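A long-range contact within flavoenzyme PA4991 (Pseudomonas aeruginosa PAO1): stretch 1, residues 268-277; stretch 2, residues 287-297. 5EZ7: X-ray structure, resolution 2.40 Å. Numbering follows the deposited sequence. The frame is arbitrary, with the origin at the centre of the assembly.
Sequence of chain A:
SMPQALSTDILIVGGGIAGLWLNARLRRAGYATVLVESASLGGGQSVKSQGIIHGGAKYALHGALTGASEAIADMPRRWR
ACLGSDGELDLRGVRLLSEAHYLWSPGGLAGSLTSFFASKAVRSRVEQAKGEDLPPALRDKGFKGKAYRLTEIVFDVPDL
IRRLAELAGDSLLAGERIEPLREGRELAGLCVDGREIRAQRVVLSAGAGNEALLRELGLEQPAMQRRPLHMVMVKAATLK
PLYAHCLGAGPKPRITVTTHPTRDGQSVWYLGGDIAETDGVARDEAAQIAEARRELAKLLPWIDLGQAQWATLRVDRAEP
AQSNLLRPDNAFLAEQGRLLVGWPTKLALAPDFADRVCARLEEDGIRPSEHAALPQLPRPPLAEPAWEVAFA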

# COMPACT_ATOMS: atom_id res chain seq x y z
N VAL A 268 -6.59 -7.61 16.49
CA VAL A 268 -6.00 -8.65 15.68
C VAL A 268 -4.52 -8.36 15.56
O VAL A 268 -4.12 -7.23 15.30
CB VAL A 268 -6.64 -8.72 14.27
CG1 VAL A 268 -5.98 -9.77 13.40
CG2 VAL A 268 -8.14 -9.00 14.37
N TRP A 269 -3.72 -9.40 15.78
CA TRP A 269 -2.29 -9.37 15.49
C TRP A 269 -2.10 -9.95 14.11
O TRP A 269 -2.46 -11.09 13.86
CB TRP A 269 -1.49 -10.26 16.47
CG TRP A 269 -1.14 -9.66 17.78
CD1 TRP A 269 -1.19 -8.34 18.13
CD2 TRP A 269 -0.62 -10.36 18.92
NE1 TRP A 269 -0.74 -8.18 19.42
CE2 TRP A 269 -0.39 -9.40 19.93
CE3 TRP A 269 -0.32 -11.71 19.19
CZ2 TRP A 269 0.13 -9.75 21.20
CZ3 TRP A 269 0.18 -12.06 20.45
CH2 TRP A 269 0.40 -11.08 21.43
N TYR A 270 -1.48 -9.17 13.25
CA TYR A 270 -1.23 -9.52 11.87
C TYR A 270 0.26 -9.83 11.75
O TYR A 270 1.10 -8.99 12.10
CB TYR A 270 -1.62 -8.30 11.03
CG TYR A 270 -1.74 -8.50 9.55
CD1 TYR A 270 -2.11 -9.70 9.00
CD2 TYR A 270 -1.53 -7.42 8.69
CE1 TYR A 270 -2.23 -9.85 7.61
CE2 TYR A 270 -1.65 -7.56 7.32
CZ TYR A 270 -1.99 -8.78 6.77
OH TYR A 270 -2.11 -8.93 5.40
N LEU A 271 0.57 -11.04 11.28
CA LEU A 271 1.93 -11.52 11.24
C LEU A 271 2.48 -11.66 9.84
O LEU A 271 2.04 -12.54 9.09
CB LEU A 271 2.04 -12.88 11.94
CG LEU A 271 1.37 -13.17 13.28
CD1 LEU A 271 1.73 -14.59 13.71
CD2 LEU A 271 1.77 -12.21 14.38
N GLY A 272 3.50 -10.86 9.54
CA GLY A 272 4.34 -11.02 8.34
C GLY A 272 5.75 -11.39 8.70
O GLY A 272 5.99 -12.04 9.74
N GLY A 273 6.70 -10.93 7.88
CA GLY A 273 8.08 -11.35 7.99
C GLY A 273 8.41 -12.69 7.32
O GLY A 273 7.74 -13.10 6.36
N ASP A 274 9.43 -13.36 7.82
CA ASP A 274 9.96 -14.57 7.21
C ASP A 274 9.01 -15.77 7.38
O ASP A 274 9.04 -16.72 6.58
CB ASP A 274 11.34 -14.91 7.81
CG ASP A 274 12.03 -16.12 7.11
OD1 ASP A 274 12.61 -15.95 6.01
OD2 ASP A 274 11.98 -17.25 7.67
N ILE A 275 8.19 -15.74 8.42
CA ILE A 275 7.16 -16.76 8.59
C ILE A 275 6.12 -16.72 7.43
O ILE A 275 5.55 -17.75 7.10
CB ILE A 275 6.45 -16.64 9.96
CG1 ILE A 275 5.70 -17.94 10.29
CG2 ILE A 275 5.50 -15.44 9.99
CD1 ILE A 275 4.77 -17.85 11.48
N ALA A 276 5.89 -15.54 6.85
CA ALA A 276 4.98 -15.39 5.72
C ALA A 276 5.64 -15.54 4.37
O ALA A 276 4.94 -15.49 3.40
CB ALA A 276 4.28 -14.05 5.79
N GLU A 277 6.96 -15.76 4.29
CA GLU A 277 7.69 -15.86 3.00
C GLU A 277 7.71 -17.29 2.50
O GLU A 277 6.81 -18.06 2.85
CB GLU A 277 9.11 -15.27 3.13
CG GLU A 277 9.10 -13.75 3.26
CD GLU A 277 8.95 -13.00 1.94
OE1 GLU A 277 8.85 -13.63 0.87
OE2 GLU A 277 8.94 -11.74 1.97
N ALA A 287 -0.92 -26.03 9.02
CA ALA A 287 0.53 -25.99 9.26
C ALA A 287 1.04 -24.56 9.51
O ALA A 287 1.85 -24.33 10.40
CB ALA A 287 1.27 -26.64 8.09
N GLN A 288 0.53 -23.59 8.74
CA GLN A 288 0.94 -22.18 8.93
C GLN A 288 0.45 -21.59 10.25
O GLN A 288 1.21 -20.89 10.93
CB GLN A 288 0.53 -21.31 7.74
CG GLN A 288 0.95 -19.85 7.84
CD GLN A 288 2.45 -19.63 7.75
OE1 GLN A 288 3.27 -20.50 8.06
NE2 GLN A 288 2.82 -18.44 7.31
N ILE A 289 -0.80 -21.88 10.59
CA ILE A 289 -1.35 -21.55 11.91
C ILE A 289 -0.55 -22.21 13.00
O ILE A 289 -0.15 -21.56 13.93
CB ILE A 289 -2.84 -21.90 12.01
CG1 ILE A 289 -3.64 -20.81 11.25
CG2 ILE A 289 -3.33 -22.02 13.46
CD1 ILE A 289 -5.03 -21.28 10.81
N ALA A 290 -0.30 -23.50 12.88
CA ALA A 290 0.42 -24.23 13.92
C ALA A 290 1.83 -23.65 14.14
O ALA A 290 2.26 -23.53 15.28
CB ALA A 290 0.49 -25.71 13.61
N GLU A 291 2.50 -23.27 13.05
CA GLU A 291 3.82 -22.61 13.10
C GLU A 291 3.74 -21.24 13.85
O GLU A 291 4.55 -20.92 14.74
CB GLU A 291 4.35 -22.41 11.68
CG GLU A 291 5.71 -21.76 11.56
CD GLU A 291 6.85 -22.59 12.18
OE1 GLU A 291 6.80 -23.84 12.17
OE2 GLU A 291 7.80 -21.99 12.71
N ALA A 292 2.74 -20.47 13.48
CA ALA A 292 2.43 -19.25 14.19
C ALA A 292 2.19 -19.46 15.68
O ALA A 292 2.67 -18.64 16.46
CB ALA A 292 1.22 -18.56 13.57
N ARG A 293 1.48 -20.52 16.09
CA ARG A 293 1.25 -20.75 17.55
C ARG A 293 2.52 -21.06 18.30
O ARG A 293 2.69 -20.59 19.40
CB ARG A 293 0.35 -21.93 17.88
CG ARG A 293 -1.09 -21.79 17.52
CD ARG A 293 -1.80 -23.06 17.96
NE ARG A 293 -3.14 -23.11 17.40
CZ ARG A 293 -4.24 -22.62 17.99
NH1 ARG A 293 -4.18 -22.04 19.20
NH2 ARG A 293 -5.43 -22.71 17.35
N ARG A 294 3.35 -21.91 17.72
CA ARG A 294 4.64 -22.19 18.31
C ARG A 294 5.42 -20.91 18.53
O ARG A 294 5.94 -20.66 19.61
CB ARG A 294 5.45 -23.19 17.47
CG ARG A 294 5.03 -24.65 17.65
CD ARG A 294 6.04 -25.61 17.00
NE ARG A 294 6.12 -25.41 15.54
CZ ARG A 294 5.29 -25.94 14.65
NH1 ARG A 294 5.44 -25.68 13.34
NH2 ARG A 294 4.28 -26.73 15.06
N GLU A 295 5.48 -20.06 17.50
CA GLU A 295 6.34 -18.90 17.57
C GLU A 295 5.85 -17.82 18.56
O GLU A 295 6.65 -17.24 19.30
CB GLU A 295 6.62 -18.38 16.17
CG GLU A 295 7.57 -19.30 15.40
CD GLU A 295 9.02 -18.89 15.56
OE1 GLU A 295 9.43 -17.92 14.85
OE2 GLU A 295 9.74 -19.54 16.39
N LEU A 296 4.54 -17.59 18.62
CA LEU A 296 4.00 -16.72 19.66
C LEU A 296 4.13 -17.25 21.10
O LEU A 296 4.39 -16.46 21.99
CB LEU A 296 2.57 -16.33 19.36
CG LEU A 296 2.49 -15.44 18.12
CD1 LEU A 296 1.03 -15.28 17.69
CD2 LEU A 296 3.19 -14.10 18.32
N ALA A 297 3.98 -18.55 21.31
CA ALA A 297 4.26 -19.19 22.62
C ALA A 297 5.70 -18.94 23.08
O ALA A 297 5.93 -18.76 24.29
CB ALA A 297 3.99 -20.69 22.56

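The contact joins a strand, Val268 to Gly272, and the loop that follows it to one side of a helix, Ala287 to Ala297. The strand and helix axes run at 105° to each other and come no closer than 11.4 Å, a spacing that leaves room for side chains between the two backbones. The approach is tighter at the loop, where the CA atoms of Ile275 and Ala292 lie 7.7 Å apart, the shortest CA separation between the stretches. In all, 324 Å² of surface is buried, counting both sides.

The main bump is Ile275, which loses 87 Å² to the helix, more than any other residue here. Its CA-to-CB bond points toward the helix, and chi1 and chi2 are both t (-162° and -169°), so the chain is extended and CD1 is its leading atom. The hollow that receives it lies at Ala292, whose side chain ends at CB and leaves the helix backbone accessible: Ile275 CD1 is 3.8 Å from Ala292 CA and 4.2 Å from Ala292 CB. One wall of this hollow is formed by the aliphatic part of Glu291, with Ile275 CD1 4.0 Å from Glu291 CG. The carboxylate of Glu291 is engaged within the helix, where Glu291 OE1 accepts a hydrogen bond from Arg294 NH1 at 2.6 Å as part of a salt bridge.

Leu271 is a second bump on the same small residue. It also points toward the helix, and its CD1 lies 4.0 Å from Ala292 CB. The Ala292 methyl, directed sideways, is therefore touched by both Leu271 and Ile275. Leu271 CD1 is in addition 4.1 Å from Leu296 CD1, one helical turn further on.

Leu296 reverses the relationship, being a projection from the helix. With chi1 m and chi2 t, it sends CD1 to a place between two strand side chains, touching Leu271 as described and also Trp269, where Trp269 CE3 and Leu296 CD1 are 4.1 Å apart. This methyl sits at the edge of the indole, near the ring plane, so the packing is edge-on and not against the ring face. Trp269 and Leu271 can share it because alternate strand residues face the same way; the side chain of the intervening Tyr270 stays 10.0 Å from the helix.

The polar link is at the other end. Gln288 leaves the helix sideways, but chi1 t and chi2 p bring its amide to the loop, where Gln288 NE2 donates to Ile275 O at 2.8 Å. The N-H...O angle of 177° is almost straight, as expected of a well-formed hydrogen bond. Thus Ile275 is held at two points, its carbonyl by Gln288 and its side chain in the hollow at Ala292. The loop is braced internally as well, since Ala276 N donates to Gly273 O at 3.1 Å, closing a turn around Asp274 and Ile275.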